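Local coordinates for nucleoprotein (Sendai virus, PDB 6M7D) that forms the helical nucleocapsid, one subunit to every six ribonucleotides, and so shields the viral RNA genome from nucleases, at residues V174-V179 and N194-F199; A186-G191 and T215-G220; K190-R195 and L209-E214. One frame throughout, in Å; residues are numbered along the deposited sequence.

Overall arrangement
The three contacts lie side by side around helix 188-202, which takes part in all of them. Interaction 1 sets it against helix 163-181, interaction 2 sets its first turn against helix 213-225, and interaction 3 sets its next turn against the loop that leads into helix 213-225. Centres of interactions 1 and 2 are about 10 Å apart, and each lies about 7 Å from that of interaction 3. Along the chain the order is 174-179, 186-191, 190-195, 194-199, 209-214, 215-220, so three consecutive helices form one bundle. Its RNA-facing side carries Lys190, Asn194 and Arg195, while Ile176, Val177, Leu188, Phe192 and Val216 pack inside.

Interaction 1: V174-V179 and N194-F199; sequences VWIVLV and NRLEAF. With nucleotides of chain B.
Asn194 opens the 194-199 segment on the RNA side of its helix. Its CG is anti to the backbone N, and ND2 donates a hydrogen bond to OP2 of U6 of chain B at 2.6 Å. Arg195, an RNA-binding residue, does two jobs. Its aliphatic root turns to segment 174-179 of helix 163-181, where CB meets CG2 of Ile176 and CG lies 4.0 Å from CG1 of Val179; both side chains cross the arginine at about a right angle. Bends at chi2 (-42°) and chi3 (96°) then carry the guanidinium away to the nucleotide. There NH2 of Arg195 makes two weak hydrogen bonds to U6 of chain B, to OP2 at 2.7 Å and to O5' at 3.1 Å, both far from straight, while C6 of the uracil lies over one guanidinium face, displaced toward its rim. OP2 is thus gripped by two neighbouring residues, and the arginine charge probably offsets that of the phosphate. Leu196 brings CD1 to CD1 of Ile176 at 3.8 Å. One turn on from Arg195, Phe199 meets Ile176 tip to tip: CD1 of the isoleucine approaches the ring obliquely, close to CD2 and CE2. Ile176 is therefore the apolar hub, with CG2, anti to its backbone N, serving Arg195 and its extended CG1-CD1 arm serving Leu196 and Phe199. No hydrogen bond joins the two segments, whose axes run roughly antiparallel at 144° and come within 9.9 Å. This helix pair roots the shaft of an RNA-binding arginine in the apolar core while its guanidinium faces the RNA. Helix 249-261 packs beside both, Val257 touching Val179 and Phe199, and Tyr260, also RNA-binding, makes a cation-pi contact with Arg195. Trp175 and Leu178 face helix 227-239, and Val174 and Val177 rest on helix 213-225.

Interaction 2: A186-G191 and T215-G220; sequences AGLRKG and TVEGIG
Gly187 is the N-cap of helix 188-202, and this first turn packs against helix 213-225 as part of the helical bundle of what is, by similarity, the Ncore. The carbonyl O of Gly187 accepts the N-H of Gly191 at 3.0 Å, closing the turn. Leu188 follows with its side chain directed at the partner helix, CG anti to the backbone N. Its two methyls divide the work. CD1 lies beside CG1 of Val216, and CD2 pushes further across the opposing backbone, 3.6 Å from the carbonyl O of Val216 and 3.8 Å from CA of Gly220. There CD2 lies against the backbone at Gly220, which has no side chain. The Leu188 and Val216 side chains lie alongside each other, running opposite ways, with CG of the leucine 3.8 Å from CG1 of the valine, and both also touch Val177 of helix 163-181. Arg189 lies at the solvent-exposed side of the contact. Its chain runs extended to CD, then bends at chi3 (-54°), while Glu217 folds back at chi2 (-59°), so the two side chains cross at about a right angle. A long, weak ion pair through NH1 joins this arginine to Glu214. Its stronger partner is Glu217, whose OE1 lies at the guanidinium edge, although the exact place of that oxygen is uncertain. In the salt bridge, Arg189 NE donates to OE1 of Glu217 at 3.1 Å with an N-H...O angle of 142°.

Interaction 3: K190-R195 and L209-E214; sequences KGFFNR and LVFTGE. With nucleotides of chain B.
Apolar contacts carry most of this junction between helix 188-202 and the loop entering helix 213-225. Phe192, CG anti to its backbone N (chi1 173°), points its ring tip at Phe211: CZ lies 3.9 Å from CB and 4.0 Å from CD2 of Phe211, the two side chains crossing at about a right angle. Phe193 takes the other course, CG anti to the carbonyl carbon (chi1 -72°), and its ring end comes nearer the loop than its root. CE1 of Phe193 meets CG1 of Val210 at 4.2 Å. Between the two consecutive phenylalanines, CD1 of Phe192 sits over one face of the Phe193 ring, while CE1 of Phe193 lies at the Phe192 edge. Aromatic edge against backbone is the second kind. The rim of Phe193 runs along the chain, with CE1 3.5 Å from the carbonyl O of Phe211 and CZ 3.9 Å from N of Gly213, both near the ring plane. Thr212, the N-cap of helix 213-225, caps a backbone N just beyond the segment, and its OG1 hydrogen-bonds to Pro143 O and Thr215 OG1. No hydrogen bond links the two segments. On the same helix Phe192 and Phe193 turn to the loop, Asn194 and Arg195 to U6 of chain B. The loop is held to this helix by ring and methyl packing, whereas polar bonds, such as Phe211 N to OE1 of Gln173, tie it to other parts.

Interaction 1: V174-V179 and N194-F199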
loop_
_atom_site.group_PDB
_atom_site.type_symbol
_atom_site.label_atom_id
_atom_site.label_comp_id
_atom_site.label_asym_id
_atom_site.label_seq_id
_atom_site.Cartn_x
_atom_site.Cartn_y
_atom_site.Cartn_z
ATOM N N VAL A 174 -4.752 2.685 10.295
ATOM C CA VAL A 174 -5.573 2.623 9.086
ATOM C C VAL A 174 -4.687 2.516 7.848
ATOM O O VAL A 174 -4.940 1.716 6.933
ATOM C CB VAL A 174 -6.509 3.842 9.021
ATOM C CG1 VAL A 174 -7.288 3.850 7.726
ATOM C CG2 VAL A 174 -7.448 3.842 10.203
ATOM N N TRP A 175 -3.611 3.293 7.816
ATOM C CA TRP A 175 -2.684 3.210 6.692
ATOM C C TRP A 175 -1.986 1.851 6.633
ATOM O O TRP A 175 -1.765 1.292 5.547
ATOM C CB TRP A 175 -1.674 4.343 6.791
ATOM C CG TRP A 175 -2.247 5.666 6.451
ATOM C CD1 TRP A 175 -3.004 6.459 7.250
ATOM C CD2 TRP A 175 -2.117 6.356 5.213
ATOM N NE1 TRP A 175 -3.352 7.602 6.592
ATOM C CE2 TRP A 175 -2.820 7.564 5.334
ATOM C CE3 TRP A 175 -1.471 6.071 4.012
ATOM C CZ2 TRP A 175 -2.893 8.481 4.309
ATOM C CZ3 TRP A 175 -1.550 6.982 2.998
ATOM C CH2 TRP A 175 -2.247 8.174 3.152
ATOM N N ILE A 176 -1.624 1.304 7.792
ATOM C CA ILE A 176 -1.009 -0.016 7.830
ATOM C C ILE A 176 -1.964 -1.054 7.270
ATOM O O ILE A 176 -1.548 -2.014 6.612
ATOM C CB ILE A 176 -0.566 -0.364 9.261
ATOM C CG1 ILE A 176 0.567 0.544 9.705
ATOM C CG2 ILE A 176 -0.079 -1.781 9.333
ATOM C CD1 ILE A 176 0.856 0.458 11.162
ATOM N N VAL A 177 -3.261 -0.884 7.522
ATOM C CA VAL A 177 -4.243 -1.742 6.871
ATOM C C VAL A 177 -4.127 -1.611 5.362
ATOM O O VAL A 177 -4.046 -2.613 4.646
ATOM C CB VAL A 177 -5.666 -1.416 7.354
ATOM C CG1 VAL A 177 -6.669 -2.154 6.507
ATOM C CG2 VAL A 177 -5.831 -1.787 8.805
ATOM N N LEU A 178 -4.084 -0.375 4.861
ATOM C CA LEU A 178 -3.965 -0.178 3.416
ATOM C C LEU A 178 -2.755 -0.894 2.832
ATOM O O LEU A 178 -2.760 -1.251 1.651
ATOM C CB LEU A 178 -3.895 1.309 3.068
ATOM C CG LEU A 178 -3.821 1.589 1.561
ATOM C CD1 LEU A 178 -5.089 1.133 0.887
ATOM C CD2 LEU A 178 -3.542 3.035 1.238
ATOM N N VAL A 179 -1.707 -1.101 3.632
ATOM C CA VAL A 179 -0.493 -1.735 3.107
ATOM C C VAL A 179 -0.814 -3.035 2.371
ATOM O O VAL A 179 -0.234 -3.325 1.319
ATOM C CB VAL A 179 0.539 -1.973 4.224
ATOM C CG1 VAL A 179 1.724 -2.751 3.690
ATOM C CG2 VAL A 179 1.016 -0.678 4.784
ATOM N N ASN A 194 2.478 -7.522 11.447
ATOM C CA ASN A 194 3.893 -7.462 11.114
ATOM C C ASN A 194 4.341 -6.027 10.868
ATOM O O ASN A 194 5.412 -5.616 11.328
ATOM C CB ASN A 194 4.165 -8.342 9.898
ATOM C CG ASN A 194 5.636 -8.455 9.573
ATOM O OD1 ASN A 194 6.445 -8.816 10.424
ATOM N ND2 ASN A 194 5.988 -8.158 8.328
ATOM N N ARG A 195 3.543 -5.282 10.098
ATOM C CA ARG A 195 3.816 -3.847 9.815
ATOM C C ARG A 195 3.686 -3.028 11.106
ATOM O O ARG A 195 4.531 -2.147 11.338
ATOM C CB ARG A 195 2.843 -3.319 8.757
ATOM C CG ARG A 195 3.282 -3.566 7.321
ATOM C CD ARG A 195 4.764 -3.320 7.115
ATOM N NE ARG A 195 5.536 -4.549 7.203
ATOM C CZ ARG A 195 6.800 -4.618 7.597
ATOM N NH1 ARG A 195 7.442 -3.520 7.958
ATOM N NH2 ARG A 195 7.417 -5.784 7.641
ATOM N N LEU A 196 2.672 -3.342 11.921
ATOM C CA LEU A 196 2.362 -2.631 13.195
ATOM C C LEU A 196 3.451 -2.839 14.255
ATOM O O LEU A 196 3.556 -1.986 15.154
ATOM C CB LEU A 196 0.995 -3.079 13.719
ATOM C CG LEU A 196 0.519 -2.352 14.974
ATOM C CD1 LEU A 196 0.244 -0.888 14.673
ATOM C CD2 LEU A 196 -0.716 -3.019 15.558
ATOM N N GLU A 197 4.223 -3.921 14.126
ATOM C CA GLU A 197 5.281 -4.282 15.104
ATOM C C GLU A 197 6.342 -3.178 15.161
ATOM O O GLU A 197 6.748 -2.819 16.278
ATOM C CB GLU A 197 5.907 -5.618 14.699
ATOM C CG GLU A 197 6.802 -6.223 15.762
ATOM C CD GLU A 197 7.371 -7.582 15.390
ATOM O OE1 GLU A 197 6.948 -8.134 14.354
ATOM O OE2 GLU A 197 8.237 -8.085 16.137
ATOM N N ALA A 198 6.741 -2.634 14.008
ATOM C CA ALA A 198 7.767 -1.566 13.991
ATOM C C ALA A 198 7.246 -0.336 14.741
ATOM O O ALA A 198 8.004 0.229 15.551
ATOM C CB ALA A 198 8.109 -1.223 12.564
ATOM N N PHE A 199 5.987 0.034 14.491
ATOM C CA PHE A 199 5.349 1.214 15.135
ATOM C C PHE A 199 5.207 1.000 16.645
ATOM O O PHE A 199 5.471 1.948 17.403
ATOM C CB PHE A 199 4.021 1.536 14.447
ATOM C CG PHE A 199 4.185 2.110 13.063
ATOM C CD1 PHE A 199 4.455 3.457 12.884
ATOM C CD2 PHE A 199 4.095 1.302 11.942
ATOM C CE1 PHE A 199 4.616 3.985 11.614
ATOM C CE2 PHE A 199 4.258 1.831 10.673
ATOM C CZ PHE A 199 4.517 3.172 10.511
ATOM P P U B 6 9.461 -8.398 6.962
ATOM O OP1 U B 6 9.944 -8.878 8.267
ATOM O OP2 U B 6 8.016 -8.263 6.737
ATOM O "O5'" U B 6 10.143 -7.001 6.653
ATOM C "C5'" U B 6 11.548 -6.885 6.499
ATOM C "C4'" U B 6 11.917 -5.588 5.837
ATOM O "O4'" U B 6 11.601 -5.650 4.425
ATOM C "C3'" U B 6 11.169 -4.360 6.315
ATOM O "O3'" U B 6 11.626 -3.852 7.564
ATOM C "C2'" U B 6 11.337 -3.407 5.139
ATOM O "O2'" U B 6 12.634 -2.836 5.133
ATOM C "C1'" U B 6 11.235 -4.372 3.957
ATOM N N1 U B 6 9.861 -4.417 3.394
ATOM C C2 U B 6 9.542 -3.511 2.403
ATOM O O2 U B 6 10.326 -2.705 1.961
ATOM N N3 U B 6 8.270 -3.561 1.926
ATOM C C4 U B 6 7.283 -4.411 2.339
ATOM O O4 U B 6 6.180 -4.333 1.811
ATOM C C5 U B 6 7.676 -5.319 3.369
ATOM C C6 U B 6 8.913 -5.291 3.848
#

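Interaction 2: A186-G191 and T215-G220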
loop_
_atom_site.group_PDB
_atom_site.type_symbol
_atom_site.label_atom_id
_atom_site.label_comp_id
_atom_site.label_asym_id
_atom_site.label_seq_id
_atom_site.Cartn_x
_atom_site.Cartn_y
_atom_site.Cartn_z
ATOM N N ALA A 186 -5.788 -11.818 1.876
ATOM C CA ALA A 186 -5.782 -12.981 2.754
ATOM C C ALA A 186 -4.691 -12.880 3.810
ATOM O O ALA A 186 -4.842 -13.410 4.914
ATOM C CB ALA A 186 -5.614 -14.257 1.936
ATOM N N GLY A 187 -3.586 -12.220 3.487
ATOM C CA GLY A 187 -2.531 -12.007 4.452
ATOM C C GLY A 187 -2.585 -10.624 5.056
ATOM O O GLY A 187 -1.550 -10.048 5.396
ATOM N N LEU A 188 -3.796 -10.082 5.199
ATOM C CA LEU A 188 -3.959 -8.717 5.682
ATOM C C LEU A 188 -3.787 -8.618 7.189
ATOM O O LEU A 188 -3.190 -7.660 7.676
ATOM C CB LEU A 188 -5.326 -8.173 5.279
ATOM C CG LEU A 188 -5.813 -6.932 6.030
ATOM C CD1 LEU A 188 -4.919 -5.745 5.751
ATOM C CD2 LEU A 188 -7.237 -6.619 5.658
ATOM N N ARG A 189 -4.310 -9.576 7.948
ATOM C CA ARG A 189 -4.203 -9.499 9.401
ATOM C C ARG A 189 -2.772 -9.756 9.860
ATOM O O ARG A 189 -2.202 -8.981 10.642
ATOM C CB ARG A 189 -5.168 -10.497 10.032
ATOM C CG ARG A 189 -5.023 -10.661 11.519
ATOM C CD ARG A 189 -5.845 -11.834 11.989
ATOM N NE ARG A 189 -7.233 -11.724 11.554
ATOM C CZ ARG A 189 -8.271 -11.691 12.380
ATOM N NH1 ARG A 189 -8.078 -11.767 13.690
ATOM N NH2 ARG A 189 -9.500 -11.585 11.898
ATOM N N LYS A 190 -2.183 -10.848 9.378
ATOM C CA LYS A 190 -0.794 -11.156 9.688
ATOM C C LYS A 190 0.129 -10.037 9.228
ATOM O O LYS A 190 1.010 -9.594 9.974
ATOM C CB LYS A 190 -0.415 -12.481 9.032
ATOM C CG LYS A 190 0.995 -12.934 9.297
ATOM C CD LYS A 190 1.617 -13.527 8.048
ATOM C CE LYS A 190 3.130 -13.519 8.140
ATOM N NZ LYS A 190 3.661 -12.140 8.342
ATOM N N GLY A 191 -0.066 -9.561 7.999
ATOM C CA GLY A 191 0.771 -8.495 7.488
ATOM C C GLY A 191 0.561 -7.190 8.225
ATOM O O GLY A 191 1.497 -6.408 8.399
ATOM N N THR A 215 -11.127 -5.342 13.464
ATOM C CA THR A 215 -11.045 -3.979 12.957
ATOM C C THR A 215 -10.205 -3.919 11.692
ATOM O O THR A 215 -10.555 -3.220 10.735
ATOM C CB THR A 215 -10.456 -3.063 14.027
ATOM O OG1 THR A 215 -11.300 -3.084 15.179
ATOM C CG2 THR A 215 -10.335 -1.641 13.514
ATOM N N VAL A 216 -9.073 -4.626 11.705
ATOM C CA VAL A 216 -8.156 -4.636 10.527
ATOM C C VAL A 216 -8.898 -5.251 9.336
ATOM O O VAL A 216 -8.818 -4.678 8.233
ATOM C CB VAL A 216 -6.866 -5.416 10.844
ATOM C CG1 VAL A 216 -6.016 -5.636 9.603
ATOM C CG2 VAL A 216 -6.056 -4.740 11.938
ATOM N N GLU A 217 -9.619 -6.352 9.567
ATOM C CA GLU A 217 -10.383 -7.028 8.485
ATOM C C GLU A 217 -11.489 -6.097 7.977
ATOM O O GLU A 217 -11.642 -5.982 6.747
ATOM C CB GLU A 217 -10.980 -8.332 9.011
ATOM C CG GLU A 217 -9.938 -9.295 9.548
ATOM C CD GLU A 217 -8.891 -9.714 8.531
ATOM O OE1 GLU A 217 -7.840 -10.235 8.949
ATOM O OE2 GLU A 217 -9.132 -9.519 7.324
ATOM N N GLY A 218 -12.202 -5.436 8.895
ATOM C CA GLY A 218 -13.297 -4.521 8.521
ATOM C C GLY A 218 -12.797 -3.328 7.726
ATOM O O GLY A 218 -13.436 -2.986 6.716
ATOM N N ILE A 219 -11.686 -2.730 8.160
ATOM C CA ILE A 219 -11.090 -1.555 7.455
ATOM C C ILE A 219 -10.616 -1.991 6.064
ATOM O O ILE A 219 -10.851 -1.240 5.100
ATOM C CB ILE A 219 -9.958 -0.920 8.285
ATOM C CG1 ILE A 219 -10.471 -0.396 9.628
ATOM C CG2 ILE A 219 -9.253 0.169 7.491
ATOM C CD1 ILE A 219 -9.434 0.353 10.428
ATOM N N GLY A 220 -10.007 -3.177 5.971
ATOM C CA GLY A 220 -9.501 -3.681 4.709
ATOM C C GLY A 220 -10.600 -3.947 3.706
ATOM O O GLY A 220 -10.426 -3.718 2.510
#

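Interaction 3: K190-R195 and L209-E214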
loop_
_atom_site.group_PDB
_atom_site.type_symbol
_atom_site.label_atom_id
_atom_site.label_comp_id
_atom_site.label_asym_id
_atom_site.label_seq_id
_atom_site.Cartn_x
_atom_site.Cartn_y
_atom_site.Cartn_z
ATOM N N LYS A 190 -2.183 -10.848 9.378
ATOM C CA LYS A 190 -0.794 -11.156 9.688
ATOM C C LYS A 190 0.129 -10.037 9.228
ATOM O O LYS A 190 1.010 -9.594 9.974
ATOM C CB LYS A 190 -0.415 -12.481 9.032
ATOM C CG LYS A 190 0.995 -12.934 9.297
ATOM C CD LYS A 190 1.617 -13.527 8.048
ATOM C CE LYS A 190 3.130 -13.519 8.140
ATOM N NZ LYS A 190 3.661 -12.140 8.342
ATOM N N GLY A 191 -0.066 -9.561 7.999
ATOM C CA GLY A 191 0.771 -8.495 7.488
ATOM C C GLY A 191 0.561 -7.190 8.225
ATOM O O GLY A 191 1.497 -6.408 8.399
ATOM N N PHE A 192 -0.666 -6.948 8.682
ATOM C CA PHE A 192 -0.933 -5.756 9.471
ATOM C C PHE A 192 -0.143 -5.779 10.761
ATOM O O PHE A 192 0.473 -4.781 11.133
ATOM C CB PHE A 192 -2.423 -5.626 9.788
ATOM C CG PHE A 192 -2.730 -4.511 10.749
ATOM C CD1 PHE A 192 -2.748 -4.729 12.112
ATOM C CD2 PHE A 192 -2.970 -3.237 10.287
ATOM C CE1 PHE A 192 -3.005 -3.702 12.982
ATOM C CE2 PHE A 192 -3.226 -2.213 11.159
ATOM C CZ PHE A 192 -3.248 -2.448 12.503
ATOM N N PHE A 193 -0.175 -6.896 11.477
ATOM C CA PHE A 193 0.518 -6.918 12.760
ATOM C C PHE A 193 2.026 -6.962 12.568
ATOM O O PHE A 193 2.782 -6.432 13.390
ATOM C CB PHE A 193 0.002 -8.076 13.600
ATOM C CG PHE A 193 -1.381 -7.848 14.106
ATOM C CD1 PHE A 193 -1.651 -6.778 14.933
ATOM C CD2 PHE A 193 -2.422 -8.661 13.719
ATOM C CE1 PHE A 193 -2.926 -6.544 15.383
ATOM C CE2 PHE A 193 -3.698 -8.428 14.168
ATOM C CZ PHE A 193 -3.948 -7.372 15.000
ATOM N N ASN A 194 2.478 -7.522 11.447
ATOM C CA ASN A 194 3.893 -7.462 11.114
ATOM C C ASN A 194 4.341 -6.027 10.868
ATOM O O ASN A 194 5.412 -5.616 11.328
ATOM C CB ASN A 194 4.165 -8.342 9.898
ATOM C CG ASN A 194 5.636 -8.455 9.573
ATOM O OD1 ASN A 194 6.445 -8.816 10.424
ATOM N ND2 ASN A 194 5.988 -8.158 8.328
ATOM N N ARG A 195 3.543 -5.282 10.098
ATOM C CA ARG A 195 3.816 -3.847 9.815
ATOM C C ARG A 195 3.686 -3.028 11.106
ATOM O O ARG A 195 4.531 -2.147 11.338
ATOM C CB ARG A 195 2.843 -3.319 8.757
ATOM C CG ARG A 195 3.282 -3.566 7.321
ATOM C CD ARG A 195 4.764 -3.320 7.115
ATOM N NE ARG A 195 5.536 -4.549 7.203
ATOM C CZ ARG A 195 6.800 -4.618 7.597
ATOM N NH1 ARG A 195 7.442 -3.520 7.958
ATOM N NH2 ARG A 195 7.417 -5.784 7.641
ATOM N N LEU A 209 -4.472 1.393 21.811
ATOM C CA LEU A 209 -5.062 1.772 20.538
ATOM C C LEU A 209 -4.647 0.853 19.402
ATOM O O LEU A 209 -4.708 1.256 18.239
ATOM C CB LEU A 209 -4.704 3.216 20.199
ATOM C CG LEU A 209 -5.275 4.285 21.122
ATOM C CD1 LEU A 209 -4.615 5.600 20.818
ATOM C CD2 LEU A 209 -6.777 4.398 20.968
ATOM N N VAL A 210 -4.226 -0.370 19.712
ATOM C CA VAL A 210 -3.842 -1.319 18.676
ATOM C C VAL A 210 -5.093 -1.995 18.137
ATOM O O VAL A 210 -5.811 -2.668 18.880
ATOM C CB VAL A 210 -2.849 -2.350 19.222
ATOM C CG1 VAL A 210 -2.672 -3.480 18.240
ATOM C CG2 VAL A 210 -1.527 -1.694 19.507
ATOM N N PHE A 211 -5.351 -1.829 16.842
ATOM C CA PHE A 211 -6.525 -2.428 16.218
ATOM C C PHE A 211 -6.596 -3.919 16.512
ATOM O O PHE A 211 -5.578 -4.613 16.541
ATOM C CB PHE A 211 -6.489 -2.228 14.703
ATOM C CG PHE A 211 -6.756 -0.828 14.258
ATOM C CD1 PHE A 211 -7.081 0.159 15.162
ATOM C CD2 PHE A 211 -6.681 -0.500 12.923
ATOM C CE1 PHE A 211 -7.316 1.441 14.740
ATOM C CE2 PHE A 211 -6.920 0.777 12.501
ATOM C CZ PHE A 211 -7.236 1.748 13.409
ATOM N N THR A 212 -7.807 -4.417 16.726
ATOM C CA THR A 212 -8.005 -5.854 16.728
ATOM C C THR A 212 -7.917 -6.385 15.303
ATOM O O THR A 212 -7.920 -5.630 14.330
ATOM C CB THR A 212 -9.354 -6.217 17.339
ATOM O OG1 THR A 212 -10.359 -5.343 16.822
ATOM C CG2 THR A 212 -9.315 -6.086 18.826
ATOM N N GLY A 213 -7.832 -7.706 15.178
ATOM C CA GLY A 213 -7.869 -8.305 13.857
ATOM C C GLY A 213 -9.169 -8.018 13.133
ATOM O O GLY A 213 -9.181 -7.802 11.920
ATOM N N GLU A 214 -10.278 -7.992 13.872
ATOM C CA GLU A 214 -11.576 -7.732 13.262
ATOM C C GLU A 214 -11.657 -6.312 12.720
ATOM O O GLU A 214 -12.202 -6.086 11.634
ATOM C CB GLU A 214 -12.685 -7.983 14.280
ATOM C CG GLU A 214 -12.668 -9.375 14.881
ATOM C CD GLU A 214 -11.759 -9.478 16.091
ATOM O OE1 GLU A 214 -12.237 -9.230 17.220
ATOM O OE2 GLU A 214 -10.567 -9.806 15.918
ATOM P P U B 6 9.461 -8.398 6.962
ATOM O OP1 U B 6 9.944 -8.878 8.267
ATOM O OP2 U B 6 8.016 -8.263 6.737
ATOM O "O5'" U B 6 10.143 -7.001 6.653
ATOM C "C5'" U B 6 11.548 -6.885 6.499
ATOM C "C4'" U B 6 11.917 -5.588 5.837
ATOM O "O4'" U B 6 11.601 -5.650 4.425
ATOM C "C3'" U B 6 11.169 -4.360 6.315
ATOM O "O3'" U B 6 11.626 -3.852 7.564
ATOM C "C2'" U B 6 11.337 -3.407 5.139
ATOM O "O2'" U B 6 12.634 -2.836 5.133
ATOM C "C1'" U B 6 11.235 -4.372 3.957
ATOM N N1 U B 6 9.861 -4.417 3.394
ATOM C C2 U B 6 9.542 -3.511 2.403
ATOM O O2 U B 6 10.326 -2.705 1.961
ATOM N N3 U B 6 8.270 -3.561 1.926
ATOM C C4 U B 6 7.283 -4.411 2.339
ATOM O O4 U B 6 6.180 -4.333 1.811
ATOM C C5 U B 6 7.676 -5.319 3.369
ATOM C C6 U B 6 8.913 -5.291 3.848
#